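Local coordinates for aluminum resistance protein (Clostridium novyi, PDB 3I16) that is probably a pyridoxal-5'-phosphate-dependent carbon-sulfur lyase of the methionine gamma-lyase family, thought to be involved in aluminium resistance, at residues B[117-122]-B[175-180]. Residues are numbered along the deposited sequence; the frame is centred on the assembly and turned at random.
Sequences TMLSVC and ESITLV
Thr117 opens the pairing of two parallel strands by meeting Ser176 twice, through its backbone N and through its hydroxyl. Its N donates to Ser176 O from above the carbonyl plane, 45° out of it. Followed outward, Thr117 CB lies 3.5 Å from Ser176 OG. OG1, anti to the carbonyl carbon (chi1 -61°), then comes within 2.7 Å of Ser176 OG. CG2 leaves on the other branch to pack on Ile177 CG1 at 3.7 Å. Ser176 OG is also hydrogen-bonded to Asp174, and Thr117 OG1 has a weak bond to Asn150, so the hydroxyl pair sits in a small polar network at the strand starts. Beyond it, Thr117 O accepts from Thr178 N at 3.0 Å and is approached by the CA-H of Ile177. Leu119 N then donates to Leu179 O, a 3.0 Å bond lying in the carbonyl plane. Thr117 pairs with Ile177 but Met118 with Leu179, which leaves Thr178 as the extra residue of a beta bulge in strand 177-183. Thr117, Ile177, Leu119 and Val180 put their side chains on one face, where Ile177 CG2 meets Leu119 CB at 4.0 Å. Val121, just past its strand, crosses Val180 at about a right angle, the CG1 methyls of the two 3.5 Å apart. On the opposite face Met118 CB touches Leu179 CD2; the side chain of Met118 lies about 12 Å from the bound pyridoxal phosphate. Helix 164-173 covers the Leu119 face, its Val170 touching both Leu119 and Ile177 and its Ile167 meeting Val121. Under this helix, strand 117-120 is held between 177-183 and strand 150-153, at the edge within this chain of the mixed, mainly parallel sheet of the PLP aminotransferase-type fold.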
# COMPACT_ATOMS: atom_id res chain seq x y z
N THR B 117 20.73 -22.51 -30.09
CA THR B 117 19.75 -23.56 -29.92
C THR B 117 19.68 -23.88 -28.45
O THR B 117 20.73 -23.95 -27.79
CB THR B 117 20.17 -24.83 -30.69
OG1 THR B 117 20.27 -24.52 -32.07
CG2 THR B 117 19.18 -25.98 -30.48
N MSE B 118 18.47 -24.08 -27.93
CA MSE B 118 18.29 -24.51 -26.55
C MSE B 118 17.88 -25.97 -26.60
O MSE B 118 17.24 -26.42 -27.58
CB MSE B 118 17.23 -23.68 -25.80
CG MSE B 118 15.80 -23.88 -26.28
SE MSE B 118 14.50 -22.95 -25.18
CE MSE B 118 14.60 -24.00 -23.61
N LEU B 119 18.22 -26.69 -25.53
CA LEU B 119 17.92 -28.11 -25.42
C LEU B 119 17.24 -28.43 -24.08
O LEU B 119 17.85 -28.32 -23.03
CB LEU B 119 19.21 -28.94 -25.53
CG LEU B 119 19.05 -30.46 -25.41
CD1 LEU B 119 18.21 -31.06 -26.57
CD2 LEU B 119 20.43 -31.16 -25.32
N SER B 120 15.98 -28.84 -24.15
CA SER B 120 15.24 -29.27 -22.97
C SER B 120 15.52 -30.74 -22.77
O SER B 120 15.27 -31.54 -23.67
CB SER B 120 13.75 -29.03 -23.13
OG SER B 120 13.53 -27.65 -23.04
N VAL B 121 16.01 -31.09 -21.59
CA VAL B 121 16.45 -32.45 -21.30
C VAL B 121 15.50 -33.28 -20.43
O VAL B 121 15.75 -34.48 -20.19
CB VAL B 121 17.90 -32.44 -20.72
CG1 VAL B 121 18.85 -31.83 -21.77
CG2 VAL B 121 17.98 -31.68 -19.40
N CYS B 122 14.39 -32.69 -20.00
CA CYS B 122 13.37 -33.40 -19.20
C CYS B 122 12.10 -33.63 -20.00
O CYS B 122 11.00 -33.64 -19.45
CB CYS B 122 13.05 -32.64 -17.92
SG CYS B 122 14.57 -32.44 -16.91
N GLU B 175 26.74 -28.22 -32.20
CA GLU B 175 27.56 -27.22 -31.53
C GLU B 175 26.88 -25.87 -31.37
O GLU B 175 27.42 -25.01 -30.69
CB GLU B 175 28.91 -27.07 -32.26
CG GLU B 175 29.74 -28.33 -32.15
CD GLU B 175 31.08 -28.28 -32.87
OE1 GLU B 175 31.41 -27.26 -33.50
OE2 GLU B 175 31.79 -29.31 -32.81
N SER B 176 25.70 -25.67 -31.98
CA SER B 176 24.95 -24.40 -31.82
C SER B 176 24.15 -24.37 -30.51
O SER B 176 23.59 -23.33 -30.16
CB SER B 176 23.98 -24.19 -32.99
OG SER B 176 22.83 -25.01 -32.89
N ILE B 177 24.06 -25.52 -29.82
CA ILE B 177 23.37 -25.58 -28.54
C ILE B 177 24.20 -24.86 -27.47
O ILE B 177 25.33 -25.28 -27.14
CB ILE B 177 23.08 -27.03 -28.09
CG1 ILE B 177 22.11 -27.72 -29.06
CG2 ILE B 177 22.53 -27.02 -26.68
CD1 ILE B 177 21.98 -29.21 -28.85
N THR B 178 23.65 -23.76 -26.96
CA THR B 178 24.34 -22.94 -25.97
C THR B 178 23.67 -22.90 -24.61
O THR B 178 24.23 -22.31 -23.68
CB THR B 178 24.47 -21.49 -26.47
OG1 THR B 178 23.17 -20.92 -26.66
CG2 THR B 178 25.30 -21.43 -27.79
N LEU B 179 22.49 -23.51 -24.50
CA LEU B 179 21.75 -23.53 -23.25
C LEU B 179 21.00 -24.83 -23.10
O LEU B 179 20.40 -25.30 -24.06
CB LEU B 179 20.79 -22.35 -23.20
CG LEU B 179 19.91 -22.17 -21.95
CD1 LEU B 179 19.68 -20.69 -21.70
CD2 LEU B 179 18.63 -22.94 -22.09
N VAL B 180 21.06 -25.42 -21.89
CA VAL B 180 20.30 -26.63 -21.57
C VAL B 180 19.29 -26.23 -20.49
O VAL B 180 19.65 -25.59 -19.49
CB VAL B 180 21.21 -27.82 -21.11
CG1 VAL B 180 20.41 -28.96 -20.42
CG2 VAL B 180 21.96 -28.40 -22.31